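Local atomic coordinates of BauA (PDB entry 6HCP), a protein that sits in the outer membrane of Acinetobacter baumannii as the TonB-dependent receptor for ferric preacinetobactin, probably carrying this iron-loaded siderophore into the cell. Residues A[456-470]-A[482-496]. Residues are numbered along the deposited sequence; the frame is centred on the assembly and turned at random.
Sequences LPENAKSATTPGVAL and ANYIEGLTKGDQAPA. With C8E ((hydroxyethyloxy)tri(ethyloxy)octane), chain B; C8E ((hydroxyethyloxy)tri(ethyloxy)octane), chain C; EDO (1,2-ethanediol), chain Y.
Val-468 and Tyr-484 pair as antiparallel neighbours in a hairpin of the transmembrane beta-barrel, each backbone N bonding to the other's O at 2.9 Å. Leu-470 and Ala-482 repeat the arrangement, and between them Ala-469 and Asn-483 form a non-hydrogen-bonded pair with CA atoms 4.1 Å apart. This is the tight part. Asn-483 turns its amide inward to Gln-512, Glu-514 and the backbone of Pro-61, whereas Val-468, Leu-470, Ala-482 and Tyr-484 share the other face, where two detergent molecules lie. One chain runs over a face of the Tyr-484 ring, its C2 coming 3.9 Å from CE2.

The regular pairing stops at Pro-466, which has no N-H to give. Here a water takes over, donating to Pro-466 O and Thr-465 OG1 and accepting from Glu-486 N at 3.0 Å. With OG1 swung away from the backbone N (chi1 -172°), the Thr-465 hydroxyl reaches across to donate to Glu-486 OE1, 2.7 Å from OG1, well out of the carboxylate plane. The other oxygen, OE2, receives Tyr-484 OH at 2.6 Å through its anti lone pair, in the plane of the ring.

Farther on the two chains part, and around Lys-461 they do not touch. They meet again loosely at the partly exposed end: the extended Gln-493 side chain gives NE2 to Pro-457 O at 2.9 Å, on a lone pair, while Leu-456 CB sits over one face of the Gln-493 amide, 3.6 Å from NE2. Back in the tight part, two hydroxyls grip the buried Glu-486 carboxylate, which Lys-509 and Lys-511 flank; this surrounding would probably favour its ionised form.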
ATOM      1  N   LEU A 456      33.356 -47.576  -2.605  1.00 44.19           N
ATOM      2  CA  LEU A 456      32.631 -48.562  -1.796  1.00 41.38           C
ATOM      3  C   LEU A 456      31.753 -49.419  -2.708  1.00 38.41           C
ATOM      4  O   LEU A 456      31.492 -49.072  -3.859  1.00 36.68           O
ATOM      5  CB  LEU A 456      31.803 -47.842  -0.721  1.00 44.78           C
ATOM      6  CG  LEU A 456      32.599 -47.056   0.326  1.00 42.33           C
ATOM      7  CD1 LEU A 456      31.665 -46.316   1.270  1.00 42.23           C
ATOM      8  CD2 LEU A 456      33.530 -47.958   1.118  1.00 42.92           C
ATOM      9  N   PRO A 457      31.338 -50.621  -2.252  1.00 36.63           N
ATOM     10  CA  PRO A 457      30.571 -51.534  -3.100  1.00 40.24           C
ATOM     11  C   PRO A 457      29.250 -50.894  -3.564  1.00 32.82           C
ATOM     12  O   PRO A 457      28.693 -50.012  -2.886  1.00 33.00           O
ATOM     13  CB  PRO A 457      30.303 -52.743  -2.181  1.00 42.68           C
ATOM     14  CG  PRO A 457      31.375 -52.662  -1.107  1.00 42.92           C
ATOM     15  CD  PRO A 457      31.601 -51.172  -0.907  1.00 43.30           C
ATOM     16  N   GLU A 458      28.794 -51.307  -4.741  1.00 31.18           N
ATOM     17  CA  GLU A 458      27.488 -50.887  -5.260  1.00 33.75           C
ATOM     18  C   GLU A 458      26.642 -52.125  -5.560  1.00 36.00           C
ATOM     19  O   GLU A 458      27.030 -52.956  -6.396  1.00 36.31           O
ATOM     20  CB  GLU A 458      27.680 -50.039  -6.515  1.00 30.53           C
ATOM     21  CG  GLU A 458      28.401 -48.732  -6.219  1.00 33.79           C
ATOM     22  CD  GLU A 458      28.912 -48.005  -7.443  1.00 35.09           C
ATOM     23  OE1 GLU A 458      29.073 -48.639  -8.494  1.00 41.57           O
ATOM     24  OE2 GLU A 458      29.047 -46.784  -7.361  1.00 37.08           O
ATOM     25  N   ASN A 459      25.523 -52.256  -4.848  1.00 31.33           N
ATOM     26  CA  ASN A 459      24.666 -53.459  -4.946  1.00 31.30           C
ATOM     27  C   ASN A 459      23.204 -53.019  -4.871  1.00 28.47           C
ATOM     28  O   ASN A 459      22.871 -52.146  -4.047  1.00 30.81           O
ATOM     29  CB  ASN A 459      24.970 -54.458  -3.824  1.00 35.09           C
ATOM     30  CG  ASN A 459      26.380 -55.015  -3.896  1.00 37.82           C
ATOM     31  OD1 ASN A 459      27.212 -54.793  -3.010  1.00 45.30           O
ATOM     32  ND2 ASN A 459      26.648 -55.734  -4.960  1.00 31.92           N
ATOM     33  N   ALA A 460      22.346 -53.731  -5.598  1.00 29.42           N
ATOM     34  CA  ALA A 460      20.874 -53.567  -5.507  1.00 28.55           C
ATOM     35  C   ALA A 460      20.386 -54.061  -4.153  1.00 30.21           C
ATOM     36  O   ALA A 460      20.952 -54.983  -3.575  1.00 29.97           O
ATOM     37  CB  ALA A 460      20.188 -54.312  -6.625  1.00 30.30           C
ATOM     38  N   LYS A 461      19.346 -53.405  -3.638  1.00 25.02           N
ATOM     39  CA  LYS A 461      18.689 -53.807  -2.415  1.00 23.46           C
ATOM     40  C   LYS A 461      17.176 -53.755  -2.656  1.00 30.01           C
ATOM     41  O   LYS A 461      16.709 -53.048  -3.543  1.00 27.23           O
ATOM     42  CB  LYS A 461      19.083 -52.907  -1.235  1.00 28.01           C
ATOM     43  CG  LYS A 461      20.557 -52.955  -0.847  1.00 28.78           C
ATOM     44  CD  LYS A 461      21.018 -54.302  -0.310  1.00 28.76           C
ATOM     45  CE  LYS A 461      22.530 -54.380  -0.251  1.00 33.53           C
ATOM     46  NZ  LYS A 461      22.993 -55.671   0.291  1.00 32.66           N
ATOM     47  N   SER A 462      16.417 -54.466  -1.824  1.00 27.61           N
ATOM     48  CA  SER A 462      14.982 -54.647  -2.051  1.00 27.74           C
ATOM     49  C   SER A 462      14.259 -54.525  -0.720  1.00 23.86           C
ATOM     50  O   SER A 462      14.832 -54.798   0.363  1.00 26.84           O
ATOM     51  CB  SER A 462      14.672 -55.992  -2.699  1.00 28.53           C
ATOM     52  OG  SER A 462      15.273 -56.076  -3.975  1.00 30.44           O
ATOM     53  N   ALA A 463      12.952 -54.270  -0.818  1.00 25.19           N
ATOM     54  CA  ALA A 463      12.055 -54.365   0.293  1.00 25.42           C
ATOM     55  C   ALA A 463      10.653 -54.705  -0.215  1.00 26.58           C
ATOM     56  O   ALA A 463      10.309 -54.402  -1.359  1.00 27.58           O
ATOM     57  CB  ALA A 463      12.048 -53.074   1.066  1.00 30.74           C
ATOM     58  N   THR A 464       9.831 -55.200   0.707  1.00 26.45           N
ATOM     59  CA  THR A 464       8.439 -55.528   0.427  1.00 26.34           C
ATOM     60  C   THR A 464       7.554 -54.712   1.362  1.00 25.82           C
ATOM     61  O   THR A 464       7.807 -54.681   2.564  1.00 28.17           O
ATOM     62  CB  THR A 464       8.161 -57.029   0.619  1.00 26.29           C
ATOM     63  OG1 THR A 464       9.108 -57.757  -0.157  1.00 28.29           O
ATOM     64  CG2 THR A 464       6.768 -57.413   0.186  1.00 28.37           C
ATOM     65  N   THR A 465       6.579 -53.996   0.764  1.00 25.89           N
ATOM     66  CA  THR A 465       5.775 -53.034   1.460  1.00 26.52           C
ATOM     67  C   THR A 465       4.300 -53.411   1.323  1.00 27.01           C
ATOM     68  O   THR A 465       3.764 -53.479   0.228  1.00 27.08           O
ATOM     69  CB  THR A 465       6.086 -51.610   0.968  1.00 29.30           C
ATOM     70  OG1 THR A 465       5.390 -50.720   1.830  1.00 29.98           O
ATOM     71  CG2 THR A 465       5.728 -51.353  -0.478  1.00 28.75           C
ATOM     72  N   PRO A 466       3.571 -53.549   2.438  1.00 27.26           N
ATOM     73  CA  PRO A 466       2.132 -53.797   2.375  1.00 31.23           C
ATOM     74  C   PRO A 466       1.330 -52.495   2.504  1.00 32.75           C
ATOM     75  O   PRO A 466       1.860 -51.487   2.970  1.00 29.00           O
ATOM     76  CB  PRO A 466       1.906 -54.682   3.602  1.00 30.06           C
ATOM     77  CG  PRO A 466       2.897 -54.128   4.616  1.00 32.22           C
ATOM     78  CD  PRO A 466       4.093 -53.659   3.805  1.00 31.86           C
ATOM     79  N   GLY A 467       0.035 -52.575   2.192  1.00 28.71           N
ATOM     80  CA  GLY A 467      -0.908 -51.520   2.512  1.00 28.54           C
ATOM     81  C   GLY A 467      -2.289 -52.107   2.729  1.00 28.19           C
ATOM     82  O   GLY A 467      -2.625 -53.161   2.141  1.00 27.79           O
ATOM     83  N   VAL A 468      -3.042 -51.496   3.643  1.00 26.46           N
ATOM     84  CA  VAL A 468      -4.419 -51.881   3.859  1.00 28.20           C
ATOM     85  C   VAL A 468      -5.233 -50.619   4.154  1.00 29.17           C
ATOM     86  O   VAL A 468      -4.759 -49.690   4.802  1.00 27.15           O
ATOM     87  CB  VAL A 468      -4.540 -52.914   4.989  1.00 35.09           C
ATOM     88  CG1 VAL A 468      -3.908 -52.423   6.274  1.00 36.95           C
ATOM     89  CG2 VAL A 468      -5.987 -53.311   5.243  1.00 33.38           C
ATOM     90  N   ALA A 469      -6.431 -50.553   3.587  1.00 27.72           N
ATOM     91  CA  ALA A 469      -7.305 -49.427   3.817  1.00 28.59           C
ATOM     92  C   ALA A 469      -8.754 -49.927   3.898  1.00 32.91           C
ATOM     93  O   ALA A 469      -9.143 -50.856   3.194  1.00 32.26           O
ATOM     94  CB  ALA A 469      -7.144 -48.428   2.705  1.00 30.17           C
ATOM     95  N   LEU A 470      -9.534 -49.289   4.763  1.00 29.19           N
ATOM     96  CA  LEU A 470     -10.930 -49.638   4.955  1.00 31.26           C
ATOM     97  C   LEU A 470     -11.757 -48.363   4.854  1.00 31.23           C
ATOM     98  O   LEU A 470     -11.444 -47.359   5.511  1.00 32.14           O
ATOM     99  CB  LEU A 470     -11.089 -50.292   6.330  1.00 33.21           C
ATOM    100  CG  LEU A 470     -12.513 -50.659   6.729  1.00 37.16           C
ATOM    101  CD1 LEU A 470     -13.103 -51.640   5.725  1.00 35.71           C
ATOM    102  CD2 LEU A 470     -12.529 -51.228   8.139  1.00 38.28           C
ATOM    103  N   ALA A 482      -9.890 -45.673   7.317  1.00 29.26           N
ATOM    104  CA  ALA A 482      -8.621 -45.881   8.001  1.00 29.12           C
ATOM    105  C   ALA A 482      -7.636 -46.497   7.012  1.00 27.40           C
ATOM    106  O   ALA A 482      -8.041 -47.165   6.041  1.00 28.85           O
ATOM    107  CB  ALA A 482      -8.827 -46.766   9.194  1.00 31.07           C
ATOM    108  N   ASN A 483      -6.341 -46.244   7.232  1.00 26.90           N
ATOM    109  CA  ASN A 483      -5.353 -46.902   6.399  1.00 26.46           C
ATOM    110  C   ASN A 483      -4.079 -47.158   7.210  1.00 24.81           C
ATOM    111  O   ASN A 483      -3.809 -46.533   8.226  1.00 25.77           O
ATOM    112  CB  ASN A 483      -5.095 -46.148   5.089  1.00 24.84           C
ATOM    113  CG  ASN A 483      -4.375 -44.827   5.269  1.00 30.57           C
ATOM    114  OD1 ASN A 483      -3.287 -44.793   5.853  1.00 26.35           O
ATOM    115  ND2 ASN A 483      -4.990 -43.744   4.807  1.00 28.23           N
ATOM    116  N   TYR A 484      -3.335 -48.144   6.730  1.00 27.38           N
ATOM    117  CA  TYR A 484      -1.934 -48.323   7.054  1.00 25.49           C
ATOM    118  C   TYR A 484      -1.206 -48.446   5.732  1.00 25.11           C
ATOM    119  O   TYR A 484      -1.609 -49.237   4.872  1.00 27.35           O
ATOM    120  CB  TYR A 484      -1.684 -49.586   7.884  1.00 28.11           C
ATOM    121  CG  TYR A 484      -0.216 -49.906   8.061  1.00 27.12           C
ATOM    122  CD1 TYR A 484       0.497 -49.374   9.122  1.00 29.48           C
ATOM    123  CD2 TYR A 484       0.489 -50.596   7.088  1.00 28.61           C
ATOM    124  CE1 TYR A 484       1.854 -49.602   9.264  1.00 30.58           C
ATOM    125  CE2 TYR A 484       1.865 -50.768   7.177  1.00 32.54           C
ATOM    126  CZ  TYR A 484       2.545 -50.299   8.286  1.00 28.96           C
ATOM    127  OH  TYR A 484       3.900 -50.469   8.391  1.00 30.05           O
ATOM    128  N   ILE A 485      -0.174 -47.618   5.548  1.00 26.09           N
ATOM    129  CA  ILE A 485       0.593 -47.642   4.317  1.00 24.23           C
ATOM    130  C   ILE A 485       1.998 -47.099   4.613  1.00 22.16           C
ATOM    131  O   ILE A 485       2.227 -46.419   5.610  1.00 23.81           O
ATOM    132  CB  ILE A 485      -0.156 -46.860   3.223  1.00 24.29           C
ATOM    133  CG1 ILE A 485       0.420 -47.082   1.829  1.00 26.48           C
ATOM    134  CG2 ILE A 485      -0.240 -45.381   3.570  1.00 25.05           C
ATOM    135  CD1 ILE A 485      -0.508 -46.651   0.704  1.00 29.24           C
ATOM    136  N   GLU A 486       2.942 -47.444   3.755  1.00 24.86           N
ATOM    137  CA  GLU A 486       4.335 -47.114   3.978  1.00 24.38           C
ATOM    138  C   GLU A 486       4.828 -46.205   2.854  1.00 22.67           C
ATOM    139  O   GLU A 486       4.217 -46.104   1.815  1.00 26.22           O
ATOM    140  CB  GLU A 486       5.165 -48.396   4.068  1.00 26.58           C
ATOM    141  CG  GLU A 486       4.677 -49.337   5.156  1.00 25.60           C
ATOM    142  CD  GLU A 486       5.481 -50.626   5.317  1.00 27.83           C
ATOM    143  OE1 GLU A 486       6.221 -50.991   4.383  1.00 29.18           O
ATOM    144  OE2 GLU A 486       5.385 -51.235   6.418  1.00 28.86           O
ATOM    145  N   GLY A 487       5.970 -45.568   3.110  1.00 23.86           N
ATOM    146  CA  GLY A 487       6.778 -44.937   2.102  1.00 24.19           C
ATOM    147  C   GLY A 487       8.194 -45.473   2.150  1.00 25.37           C
ATOM    148  O   GLY A 487       8.662 -45.944   3.207  1.00 26.96           O
ATOM    149  N   LEU A 488       8.849 -45.481   0.988  1.00 24.07           N
ATOM    150  CA  LEU A 488      10.185 -46.051   0.892  1.00 24.59           C
ATOM    151  C   LEU A 488      11.187 -44.964   0.504  1.00 25.03           C
ATOM    152  O   LEU A 488      10.918 -44.102  -0.332  1.00 25.21           O
ATOM    153  CB  LEU A 488      10.183 -47.189  -0.130  1.00 25.68           C
ATOM    154  CG  LEU A 488       9.367 -48.431   0.249  1.00 24.64           C
ATOM    155  CD1 LEU A 488       9.453 -49.476  -0.859  1.00 27.32           C
ATOM    156  CD2 LEU A 488       9.823 -49.010   1.566  1.00 26.45           C
ATOM    157  N   THR A 489      12.392 -45.098   1.057  1.00 22.81           N
ATOM    158  CA  THR A 489      13.518 -44.247   0.735  1.00 23.42           C
ATOM    159  C   THR A 489      14.743 -45.151   0.601  1.00 25.34           C
ATOM    160  O   THR A 489      14.971 -46.007   1.464  1.00 24.77           O
ATOM    161  CB  THR A 489      13.746 -43.189   1.826  1.00 25.80           C
ATOM    162  OG1 THR A 489      12.524 -42.504   2.145  1.00 24.31           O
ATOM    163  CG2 THR A 489      14.829 -42.206   1.432  1.00 24.04           C
ATOM    164  N   LYS A 490      15.517 -44.929  -0.457  1.00 24.73           N
ATOM    165  CA  LYS A 490      16.761 -45.678  -0.719  1.00 29.05           C
ATOM    166  C   LYS A 490      17.601 -45.690   0.554  1.00 27.29           C
ATOM    167  O   LYS A 490      17.761 -44.658   1.232  1.00 24.63           O
ATOM    168  CB  LYS A 490      17.525 -44.983  -1.855  1.00 34.49           C
ATOM    169  CG  LYS A 490      18.872 -45.588  -2.205  1.00 42.19           C
ATOM    170  CD  LYS A 490      19.461 -44.991  -3.459  1.00 49.22           C
ATOM    171  CE  LYS A 490      19.625 -43.489  -3.386  1.00 55.84           C
ATOM    172  NZ  LYS A 490      20.796 -43.143  -2.555  1.00 54.16           N
ATOM    173  N   GLY A 491      18.169 -46.851   0.879  1.00 25.28           N
ATOM    174  CA  GLY A 491      19.012 -46.956   2.053  1.00 25.37           C
ATOM    175  C   GLY A 491      20.322 -46.194   1.894  1.00 25.34           C
ATOM    176  O   GLY A 491      20.861 -46.077   0.810  1.00 29.35           O
ATOM    177  N   ASP A 492      20.810 -45.655   3.003  1.00 27.29           N
ATOM    178  CA  ASP A 492      22.123 -45.017   3.046  1.00 30.52           C
ATOM    179  C   ASP A 492      23.216 -46.099   3.078  1.00 34.75           C
ATOM    180  O   ASP A 492      22.963 -47.273   3.450  1.00 30.51           O
ATOM    181  CB  ASP A 492      22.241 -44.144   4.291  1.00 30.49           C
ATOM    182  CG  ASP A 492      21.350 -42.910   4.271  1.00 37.80           C
ATOM    183  OD1 ASP A 492      21.064 -42.425   3.174  1.00 43.00           O
ATOM    184  OD2 ASP A 492      21.118 -42.357   5.357  1.00 40.94           O
ATOM    185  N   GLN A 493      24.455 -45.663   2.814  1.00 31.98           N
ATOM    186  CA  GLN A 493      25.632 -46.551   2.841  1.00 29.93           C
ATOM    187  C   GLN A 493      26.575 -46.117   3.967  1.00 35.17           C
ATOM    188  O   GLN A 493      26.861 -44.934   4.127  1.00 33.86           O
ATOM    189  CB  GLN A 493      26.361 -46.542   1.502  1.00 31.30           C
ATOM    190  CG  GLN A 493      27.600 -47.438   1.489  1.00 30.92           C
ATOM    191  CD  GLN A 493      28.097 -47.685   0.089  1.00 32.73           C
ATOM    192  OE1 GLN A 493      28.135 -46.777  -0.732  1.00 33.94           O
ATOM    193  NE2 GLN A 493      28.444 -48.926  -0.220  1.00 30.93           N
ATOM    194  N   ALA A 494      26.985 -47.088   4.789  1.00 30.69           N
ATOM    195  CA  ALA A 494      27.886 -46.848   5.899  1.00 29.42           C
ATOM    196  C   ALA A 494      29.236 -46.393   5.345  1.00 32.02           C
ATOM    197  O   ALA A 494      29.733 -46.952   4.367  1.00 33.66           O
ATOM    198  CB  ALA A 494      28.004 -48.089   6.740  1.00 30.17           C
ATOM    199  N   PRO A 495      29.844 -45.336   5.916  1.00 35.73           N
ATOM    200  CA  PRO A 495      31.163 -44.883   5.462  1.00 43.33           C
ATOM    201  C   PRO A 495      32.300 -45.867   5.809  1.00 34.15           C
ATOM    202  O   PRO A 495      32.126 -46.742   6.671  1.00 34.20           O
ATOM    203  CB  PRO A 495      31.312 -43.536   6.195  1.00 38.89           C
ATOM    204  CG  PRO A 495      30.540 -43.731   7.483  1.00 42.48           C
ATOM    205  CD  PRO A 495      29.353 -44.598   7.094  1.00 38.49           C
ATOM    206  N   ALA A 496      33.490 -45.618   5.248  1.00 40.05           N
ATOM    207  CA  ALA A 496      34.693 -46.450   5.446  1.00 39.40           C
ATOM    208  C   ALA A 496      35.174 -46.425   6.906  1.00 41.94           C
ATOM    209  O   ALA A 496      35.903 -47.332   7.329  1.00 42.71           O
ATOM    210  CB  ALA A 496      35.780 -45.998   4.499  1.00 44.84           C
TER
HETATM  211  C1  C8E B 830      -2.190 -34.533  17.956  1.00 63.96           C
HETATM  212  C2  C8E B 830      -2.252 -35.609  16.890  1.00 62.74           C
HETATM  213  C3  C8E B 830      -3.176 -36.769  17.256  1.00 63.03           C
HETATM  214  C4  C8E B 830      -2.877 -38.033  16.456  1.00 52.66           C
HETATM  215  C5  C8E B 830      -2.653 -39.214  17.393  1.00 63.19           C
HETATM  216  C6  C8E B 830      -2.392 -40.494  16.612  1.00 68.72           C
HETATM  217  C7  C8E B 830      -3.365 -40.659  15.442  1.00 64.97           C
HETATM  218  C8  C8E B 830      -3.332 -42.086  14.905  1.00 63.00           C
HETATM  219  O9  C8E B 830      -4.450 -42.283  14.047  1.00 55.86           O
HETATM  220  C10 C8E B 830      -4.411 -43.563  13.402  1.00 61.03           C
HETATM  221  C11 C8E B 830      -5.354 -44.569  14.078  1.00 87.77           C
HETATM  222  O12 C8E B 830      -5.397 -45.813  13.352  1.00 92.53           O
HETATM  223  C13 C8E B 830      -6.575 -46.594  13.582  1.00 72.16           C
HETATM  224  C14 C8E B 830      -6.757 -47.581  12.437  1.00 73.75           C
HETATM  225  O15 C8E B 830      -5.580 -47.650  11.617  1.00 70.54           O
HETATM  226  C16 C8E B 830      -4.969 -48.948  11.634  1.00 75.86           C
HETATM  227  C17 C8E B 830      -4.797 -49.514  10.228  1.00 63.16           C
HETATM  228  O18 C8E B 830      -6.062 -49.787   9.606  1.00 63.87           O
HETATM  229  C19 C8E B 830      -6.465 -51.153   9.742  1.00 73.15           C
HETATM  230  C20 C8E B 830      -7.616 -51.437   8.792  1.00 64.51           C
HETATM  231  O21 C8E B 830      -7.549 -50.423   7.790  1.00 60.24           O
HETATM  232  C1  C8E C 826       2.369 -54.213  10.232  1.00 65.60           C
HETATM  233  C2  C8E C 826       1.111 -53.888   9.457  1.00 64.08           C
HETATM  234  C3  C8E C 826       1.052 -54.745   8.202  1.00 59.52           C
HETATM  235  C4  C8E C 826      -0.197 -54.473   7.366  1.00 57.29           C
HETATM  236  C5  C8E C 826      -0.738 -55.779   6.803  1.00 53.56           C
HETATM  237  C6  C8E C 826      -1.277 -55.671   5.398  1.00 45.19           C
HETATM  238  C7  C8E C 826      -0.826 -56.861   4.595  1.00 43.80           C
HETATM  239  C8  C8E C 826      -1.675 -56.977   3.370  1.00 42.43           C
HETATM  240  O9  C8E C 826      -1.039 -57.893   2.502  1.00 44.99           O
HETATM  241  C10 C8E C 826      -1.910 -58.828   1.898  1.00 50.44           C
HETATM  242  C11 C8E C 826      -1.341 -59.314   0.577  1.00 49.72           C
HETATM  243  O12 C8E C 826      -2.348 -59.194  -0.442  1.00 62.57           O
HETATM  244  C13 C8E C 826      -2.641 -60.380  -1.172  1.00 66.92           C
HETATM  245  C14 C8E C 826      -2.991 -59.994  -2.606  1.00 81.86           C
HETATM  246  O15 C8E C 826      -3.982 -58.965  -2.630  1.00 78.39           O
HETATM  247  C1  EDO Y 822      26.814 -55.692   0.623  1.00 61.61           C
HETATM  248  O1  EDO Y 822      25.795 -56.335  -0.130  1.00 60.33           O
HETATM  249  C2  EDO Y 822      26.429 -54.233   0.630  1.00 33.74           C
HETATM  250  O2  EDO Y 822      25.566 -53.994   1.801  1.00 32.87           O
HETATM  251  O   HOH W   1       2.927 -49.438   1.470  1.00 27.01           O